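Local coordinates for protein TetR family transcriptional regulator (Clostridium perfringens, PDB 6AZH) that probably binds operator DNA through an N-terminal helix-turn-helix domain as a TetR-family regulator, and has been put forward as a controller of fatty acid metabolism genes, at residues A[125-128]-A[129-132]; A[98-101]-A[102-106]; A[60-63]-A[64-67]. All coordinates share one frame; numbering follows the deposited sequence.

Contact 1: A[125-128]-A[129-132]; sequences YIEG and IERI
Arg131 folds back over the previous turn of helix 113-138 and lays its guanidinium on the backbone of Glu127 and Gly128. One face of the group rests on Gly128 CA, which approaches Arg131 NH2 to 3.3 Å, and the carbonyl oxygen Glu127 O lies beneath the same face, both toward the rim of the group. The bend at chi3 (-72°) turns the chain back, while its aliphatic part skirts that oxygen, with Arg131 CG 3.2 Å from Glu127 O. On the buried side, the methyl Ile129 CD1 meets Tyr125 CE2 obliquely to the ring at 3.8 Å. Between these two sides Glu130 runs extended, and its OE2 passes 3.9 Å from the methyl Ile126 CG2.

Three backbone bonds hold these residues one turn apart. Glu130 N donates to Ile126 O and Arg131 N to Glu127 O, while Ile132 N reaches Gly128 O at 3.2 Å.

Farther out, Glu73 on helix 50-74 forms a salt bridge with Arg131 NE, Gln90 hydrogen-bonds the Tyr125 hydroxyl, and Arg168 of the second subunit forms a salt bridge with Glu130 OE2. Ala151 of helix 147-165 packs on Ile126 and Ile129. The polar ends of this turn thus join helix 113-138 to its neighbours and to the dimer partner, and the salt bridges of Glu130 to Arg168 of the second subunit and of Arg131 to Glu73 would be expected to favour the charged forms of all four.

Contact 2: A[98-101]-A[102-106]; sequences RAFF and KMVMS
Val104 CG2 sits over one face of the Phe100 ring in helix 98-106, 4.1 Å from its centroid and 23° off the normal, a CH-pi contact made with the outer part of the ring. Phe101 meets Met105, a selenomethionine, in a Met-aromatic contact: Met105 SE lies 4.6 Å from the centroid of the Phe101 ring, oblique to it. Bends at chi2 (-71°) and chi3 of Met105 curl the chain back so that its methyl CE comes 3.6 Å from Phe101 CZ.

Backbone hydrogen bonds set the spacing. Lys102 N, Met103 N, Val104 N and Met105 N each donate to the carbonyl four residues earlier, and the last bond, Met105 N to Phe101 O, measures 2.8 Å. Ser106 adds a side-chain bond, its OG donating to Met103 O at 2.8 Å.

Of the charged groups, Arg98 turns away from the turn that follows, to the carbonyl and ring of Tyr95 and to Glu165. Lys102 instead runs its aliphatic chain past Arg98 O, with CG at 3.4 Å from that oxygen.

Apolar packing carries the helix into its surroundings: Phe101 rests on Phe155 and Leu158 of helix 147-165, Val104 on Ile58 of helix 50-74, and Met105 on Trp109 of the second subunit. The side-chain contact, made by the two rings, Val104 and Met105 with selenium standing in for sulfur, is probably mainly dispersive, while between the two segments the hydrogen bonds are all backbone ones.

Contact 3: A[60-63]-A[64-67]; sequences KGLE and IWHE
Leu62 and Trp65 form the close-packed side of this turn of helix 50-74. The methyl Leu62 CD1 lies obliquely and off-centre to the five-membered ring of the indole, 4.2 Å from its centroid in a CH-pi contact and 3.8 Å from Trp65 CD1. Gly61 O meets the edge of the same indole in its plane, 3.3 Å from Trp65 CD1. His66, with CG anti to its carbonyl carbon (chi1 -72°), brings ring atom CD2 to 3.4 Å from Leu62 O, the oxygen that also accepts the backbone N-H of His66.

The other side is wetter and more charged. Here the bond expected between Ile64 N and Lys60 O is replaced by a water, which donates to Lys60 O at 2.9 Å and accepts from Ile64 N at 3.0 Å, the direct separation having widened to 4.5 Å. Lys60 NZ forms a salt bridge with Glu63 OE1 at 3.1 Å, on the syn side but 23° out of the carboxylate plane.

A helix locally opened by an inserted water is the motif here, in the long helix that, as in other TetR-family regulators, runs from the DNA-binding domain into the ligand-binding and dimerisation domain.

How the contacts relate
Contact 3 touches both of the others, its centre about 14 Å from each of theirs. Toward contact 1, His66 CE1 comes 3.5 Å from Tyr125 N and Trp65 O lies 3.5 Å from Tyr125 CE1. Toward contact 2, Phe100 CZ packs 3.6 Å from Gly61 C, Phe100 CE2 lies 4.0 Å from Trp65 NE1, and Phe101 CD1 reaches Trp65 CZ2 at 4.0 Å; the indole therefore meets both phenylalanine rings. Contacts 1 and 2 do not touch; their centres are about 20 Å apart and their nearest atoms about 7 Å. Helix 50-74 thus links the two through contact 3, packing on two helices of the C-terminal region, 98-106 and 113-138.

Contact 1: A[125-128]-A[129-132]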
loop_
_atom_site.group_PDB
_atom_site.type_symbol
_atom_site.label_atom_id
_atom_site.label_comp_id
_atom_site.label_asym_id
_atom_site.label_seq_id
_atom_site.Cartn_x
_atom_site.Cartn_y
_atom_site.Cartn_z
ATOM N N TYR A 125 -4.016 3.653 -14.902
ATOM C CA TYR A 125 -4.039 2.195 -14.885
ATOM C C TYR A 125 -5.325 1.672 -14.252
ATOM O O TYR A 125 -5.967 0.760 -14.789
ATOM C CB TYR A 125 -2.813 1.650 -14.146
ATOM C CG TYR A 125 -2.812 0.143 -14.018
ATOM C CD1 TYR A 125 -2.341 -0.659 -15.052
ATOM C CD2 TYR A 125 -3.292 -0.484 -12.875
ATOM C CE1 TYR A 125 -2.341 -2.019 -14.947
ATOM C CE2 TYR A 125 -3.298 -1.855 -12.767
ATOM C CZ TYR A 125 -2.820 -2.618 -13.810
ATOM O OH TYR A 125 -2.823 -3.994 -13.714
ATOM N N ILE A 126 -5.720 2.235 -13.105
ATOM C CA ILE A 126 -6.901 1.737 -12.394
ATOM C C ILE A 126 -8.171 1.933 -13.223
ATOM O O ILE A 126 -9.120 1.144 -13.113
ATOM C CB ILE A 126 -6.989 2.405 -11.004
ATOM C CG1 ILE A 126 -5.837 1.922 -10.123
ATOM C CG2 ILE A 126 -8.330 2.114 -10.304
ATOM C CD1 ILE A 126 -5.710 2.658 -8.823
ATOM N N GLU A 127 -8.201 2.950 -14.090
ATOM C CA GLU A 127 -9.370 3.145 -14.948
ATOM C C GLU A 127 -9.583 1.974 -15.896
ATOM O O GLU A 127 -10.723 1.692 -16.282
ATOM C CB GLU A 127 -9.235 4.447 -15.739
ATOM C CG GLU A 127 -9.575 5.674 -14.915
ATOM C CD GLU A 127 -9.052 6.960 -15.528
ATOM O OE1 GLU A 127 -8.443 6.904 -16.622
ATOM O OE2 GLU A 127 -9.251 8.022 -14.907
ATOM N N GLY A 128 -8.511 1.290 -16.300
ATOM C CA GLY A 128 -8.690 0.079 -17.087
ATOM C C GLY A 128 -9.414 -1.007 -16.311
ATOM O O GLY A 128 -10.286 -1.692 -16.852
ATOM N N ILE A 129 -9.062 -1.174 -15.028
ATOM C CA ILE A 129 -9.782 -2.106 -14.161
ATOM C C ILE A 129 -11.247 -1.707 -14.055
ATOM O O ILE A 129 -12.144 -2.557 -14.123
ATOM C CB ILE A 129 -9.121 -2.182 -12.766
ATOM C CG1 ILE A 129 -7.675 -2.706 -12.860
ATOM C CG2 ILE A 129 -9.967 -3.060 -11.802
ATOM C CD1 ILE A 129 -6.868 -2.542 -11.553
ATOM N N GLU A 130 -11.517 -0.410 -13.885
ATOM C CA GLU A 130 -12.905 0.046 -13.824
ATOM C C GLU A 130 -13.662 -0.330 -15.086
ATOM O O GLU A 130 -14.831 -0.733 -15.019
ATOM C CB GLU A 130 -12.970 1.555 -13.609
ATOM C CG GLU A 130 -12.361 1.969 -12.284
ATOM C CD GLU A 130 -12.339 3.465 -12.061
ATOM O OE1 GLU A 130 -12.945 4.203 -12.863
ATOM O OE2 GLU A 130 -11.705 3.894 -11.076
ATOM N N ARG A 131 -13.011 -0.224 -16.246
ATOM C CA ARG A 131 -13.696 -0.556 -17.493
ATOM C C ARG A 131 -14.107 -2.026 -17.532
ATOM O O ARG A 131 -15.213 -2.346 -17.972
ATOM C CB ARG A 131 -12.817 -0.205 -18.691
ATOM C CG ARG A 131 -12.621 1.304 -18.872
ATOM C CD ARG A 131 -12.022 1.629 -20.216
ATOM N NE ARG A 131 -10.616 1.251 -20.293
ATOM C CZ ARG A 131 -9.610 2.034 -19.902
ATOM N NH1 ARG A 131 -9.851 3.240 -19.406
ATOM N NH2 ARG A 131 -8.361 1.611 -20.009
ATOM N N ILE A 132 -13.234 -2.934 -17.088
ATOM C CA ILE A 132 -13.604 -4.349 -17.065
ATOM C C ILE A 132 -14.749 -4.578 -16.090
ATOM O O ILE A 132 -15.698 -5.323 -16.388
ATOM C CB ILE A 132 -12.386 -5.231 -16.731
ATOM C CG1 ILE A 132 -11.288 -5.046 -17.787
ATOM C CG2 ILE A 132 -12.786 -6.722 -16.618
ATOM C CD1 ILE A 132 -9.966 -5.646 -17.376
#

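Contact 2: A[98-101]-A[102-106]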
loop_
_atom_site.group_PDB
_atom_site.type_symbol
_atom_site.label_atom_id
_atom_site.label_comp_id
_atom_site.label_asym_id
_atom_site.label_seq_id
_atom_site.Cartn_x
_atom_site.Cartn_y
_atom_site.Cartn_z
ATOM N N ARG A 98 9.621 -6.342 -8.315
ATOM C CA ARG A 98 9.313 -5.988 -6.933
ATOM C C ARG A 98 9.963 -4.674 -6.535
ATOM O O ARG A 98 9.339 -3.854 -5.848
ATOM C CB ARG A 98 9.743 -7.106 -5.997
ATOM C CG ARG A 98 8.661 -8.175 -5.831
ATOM C CD ARG A 98 9.231 -9.408 -5.155
ATOM N NE ARG A 98 10.001 -10.211 -6.098
ATOM C CZ ARG A 98 10.923 -11.107 -5.749
ATOM N NH1 ARG A 98 11.198 -11.322 -4.466
ATOM N NH2 ARG A 98 11.570 -11.789 -6.689
ATOM N N ALA A 99 11.214 -4.454 -6.954
ATOM C CA ALA A 99 11.884 -3.200 -6.617
ATOM C C ALA A 99 11.119 -2.006 -7.178
ATOM O O ALA A 99 10.874 -1.017 -6.469
ATOM C CB ALA A 99 13.329 -3.218 -7.129
ATOM N N PHE A 100 10.730 -2.086 -8.454
ATOM C CA PHE A 100 9.967 -1.010 -9.079
ATOM C C PHE A 100 8.689 -0.713 -8.305
ATOM O O PHE A 100 8.351 0.454 -8.066
ATOM C CB PHE A 100 9.644 -1.370 -10.538
ATOM C CG PHE A 100 8.735 -0.384 -11.216
ATOM C CD1 PHE A 100 9.229 0.776 -11.764
ATOM C CD2 PHE A 100 7.380 -0.627 -11.322
ATOM C CE1 PHE A 100 8.374 1.717 -12.384
ATOM C CE2 PHE A 100 6.541 0.279 -11.941
ATOM C CZ PHE A 100 7.030 1.452 -12.470
ATOM N N PHE A 101 7.958 -1.756 -7.906
ATOM C CA PHE A 101 6.683 -1.531 -7.238
ATOM C C PHE A 101 6.870 -0.899 -5.863
ATOM O O PHE A 101 6.074 -0.045 -5.466
ATOM C CB PHE A 101 5.901 -2.838 -7.135
ATOM C CG PHE A 101 4.433 -2.630 -7.007
ATOM C CD1 PHE A 101 3.667 -2.374 -8.131
ATOM C CD2 PHE A 101 3.824 -2.658 -5.766
ATOM C CE1 PHE A 101 2.311 -2.176 -8.023
ATOM C CE2 PHE A 101 2.462 -2.458 -5.649
ATOM C CZ PHE A 101 1.711 -2.206 -6.778
ATOM N N LYS A 102 7.929 -1.282 -5.139
ATOM C CA LYS A 102 8.250 -0.635 -3.864
ATOM C C LYS A 102 8.577 0.840 -4.054
ATOM O O LYS A 102 8.175 1.688 -3.242
ATOM C CB LYS A 102 9.438 -1.333 -3.206
ATOM C CG LYS A 102 9.133 -2.715 -2.676
ATOM C CD LYS A 102 10.417 -3.369 -2.203
ATOM C CE LYS A 102 10.207 -4.834 -1.942
ATOM N NZ LYS A 102 11.523 -5.516 -1.909
HETATM N N MSE A 103 9.359 1.154 -5.085
HETATM C CA MSE A 103 9.663 2.525 -5.436
HETATM C C MSE A 103 8.373 3.326 -5.615
HETATM O O MSE A 103 8.239 4.424 -5.067
HETATM C CB MSE A 103 10.488 2.557 -6.713
HETATM C CG MSE A 103 10.284 3.812 -7.527
HETATM SE SE MSE A 103 11.424 3.829 -9.034
HETATM C CE MSE A 103 10.386 2.740 -9.999
ATOM N N VAL A 104 7.426 2.763 -6.383
ATOM C CA VAL A 104 6.122 3.401 -6.586
ATOM C C VAL A 104 5.408 3.575 -5.252
ATOM O O VAL A 104 4.960 4.673 -4.904
ATOM C CB VAL A 104 5.259 2.569 -7.562
ATOM C CG1 VAL A 104 3.819 3.072 -7.582
ATOM C CG2 VAL A 104 5.819 2.616 -8.970
HETATM N N MSE A 105 5.278 2.490 -4.499
HETATM C CA MSE A 105 4.561 2.538 -3.238
HETATM C C MSE A 105 5.137 3.546 -2.270
HETATM O O MSE A 105 4.397 4.172 -1.528
HETATM C CB MSE A 105 4.519 1.171 -2.567
HETATM C CG MSE A 105 3.916 0.129 -3.430
HETATM SE SE MSE A 105 2.013 0.538 -3.517
HETATM C CE MSE A 105 1.901 1.130 -5.427
ATOM N N SER A 106 6.455 3.711 -2.282
ATOM C CA SER A 106 7.062 4.645 -1.339
ATOM C C SER A 106 6.690 6.095 -1.629
ATOM O O SER A 106 6.791 6.940 -0.730
ATOM C CB SER A 106 8.575 4.466 -1.340
ATOM O OG SER A 106 9.152 5.057 -2.498
#

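Contact 3: A[60-63]-A[64-67]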
loop_
_atom_site.group_PDB
_atom_site.type_symbol
_atom_site.label_atom_id
_atom_site.label_comp_id
_atom_site.label_asym_id
_atom_site.label_seq_id
_atom_site.Cartn_x
_atom_site.Cartn_y
_atom_site.Cartn_z
ATOM N N LYS A 60 8.412 4.976 -17.974
ATOM C CA LYS A 60 8.850 3.774 -18.678
ATOM C C LYS A 60 8.352 2.507 -17.987
ATOM O O LYS A 60 7.862 1.582 -18.652
ATOM C CB LYS A 60 10.370 3.752 -18.798
ATOM C CG LYS A 60 10.931 2.418 -19.244
ATOM C CD LYS A 60 10.539 2.118 -20.699
ATOM C CE LYS A 60 10.925 3.281 -21.633
ATOM N NZ LYS A 60 10.394 3.118 -23.027
ATOM N N GLY A 61 8.457 2.451 -16.654
ATOM C CA GLY A 61 8.127 1.227 -15.944
ATOM C C GLY A 61 6.650 0.894 -15.990
ATOM O O GLY A 61 6.277 -0.282 -15.953
ATOM N N LEU A 62 5.789 1.907 -16.081
ATOM C CA LEU A 62 4.362 1.610 -16.134
ATOM C C LEU A 62 3.895 1.216 -17.529
ATOM O O LEU A 62 2.741 0.790 -17.676
ATOM C CB LEU A 62 3.551 2.815 -15.655
ATOM C CG LEU A 62 2.913 2.848 -14.267
ATOM C CD1 LEU A 62 3.195 1.614 -13.380
ATOM C CD2 LEU A 62 3.289 4.116 -13.582
ATOM N N GLU A 63 4.758 1.335 -18.549
ATOM C CA GLU A 63 4.357 0.988 -19.914
ATOM C C GLU A 63 3.873 -0.453 -20.008
ATOM O O GLU A 63 2.835 -0.731 -20.624
ATOM C CB GLU A 63 5.522 1.222 -20.883
ATOM C CG GLU A 63 5.832 2.690 -21.074
ATOM C CD GLU A 63 7.023 2.939 -21.992
ATOM O OE1 GLU A 63 7.621 1.955 -22.472
ATOM O OE2 GLU A 63 7.363 4.126 -22.222
ATOM N N ILE A 64 4.623 -1.392 -19.423
ATOM C CA ILE A 64 4.239 -2.796 -19.518
ATOM C C ILE A 64 2.939 -3.046 -18.758
ATOM O O ILE A 64 2.159 -3.922 -19.137
ATOM C CB ILE A 64 5.391 -3.710 -19.037
ATOM C CG1 ILE A 64 5.100 -5.196 -19.304
ATOM C CG2 ILE A 64 5.690 -3.497 -17.563
ATOM C CD1 ILE A 64 5.052 -5.577 -20.764
ATOM N N TRP A 65 2.667 -2.276 -17.700
ATOM C CA TRP A 65 1.403 -2.435 -16.976
ATOM C C TRP A 65 0.220 -2.053 -17.861
ATOM O O TRP A 65 -0.750 -2.814 -17.988
ATOM C CB TRP A 65 1.426 -1.604 -15.689
ATOM C CG TRP A 65 2.413 -2.133 -14.672
ATOM C CD1 TRP A 65 3.765 -1.937 -14.661
ATOM C CD2 TRP A 65 2.122 -2.978 -13.548
ATOM N NE1 TRP A 65 4.334 -2.592 -13.598
ATOM C CE2 TRP A 65 3.346 -3.247 -12.901
ATOM C CE3 TRP A 65 0.942 -3.544 -13.035
ATOM C CZ2 TRP A 65 3.427 -4.038 -11.750
ATOM C CZ3 TRP A 65 1.023 -4.332 -11.893
ATOM C CH2 TRP A 65 2.254 -4.575 -11.268
ATOM N N HIS A 66 0.294 -0.883 -18.504
ATOM C CA HIS A 66 -0.749 -0.470 -19.441
ATOM C C HIS A 66 -0.864 -1.441 -20.607
ATOM O O HIS A 66 -1.973 -1.775 -21.039
ATOM C CB HIS A 66 -0.460 0.930 -19.984
ATOM C CG HIS A 66 -0.679 2.019 -18.992
ATOM N ND1 HIS A 66 -1.915 2.293 -18.457
ATOM C CD2 HIS A 66 0.179 2.915 -18.449
ATOM C CE1 HIS A 66 -1.808 3.302 -17.612
ATOM N NE2 HIS A 66 -0.549 3.704 -17.597
ATOM N N GLU A 67 0.272 -1.901 -21.130
ATOM C CA GLU A 67 0.253 -2.804 -22.277
ATOM C C GLU A 67 -0.469 -4.103 -21.941
ATOM O O GLU A 67 -1.352 -4.553 -22.685
ATOM C CB GLU A 67 1.680 -3.090 -22.735
ATOM C CG GLU A 67 1.789 -4.128 -23.850
ATOM C CD GLU A 67 3.230 -4.457 -24.187
ATOM O OE1 GLU A 67 3.493 -5.606 -24.606
ATOM O OE2 GLU A 67 4.102 -3.566 -24.013
HETATM O O HOH W 1 7.611 -1.246 -18.907
#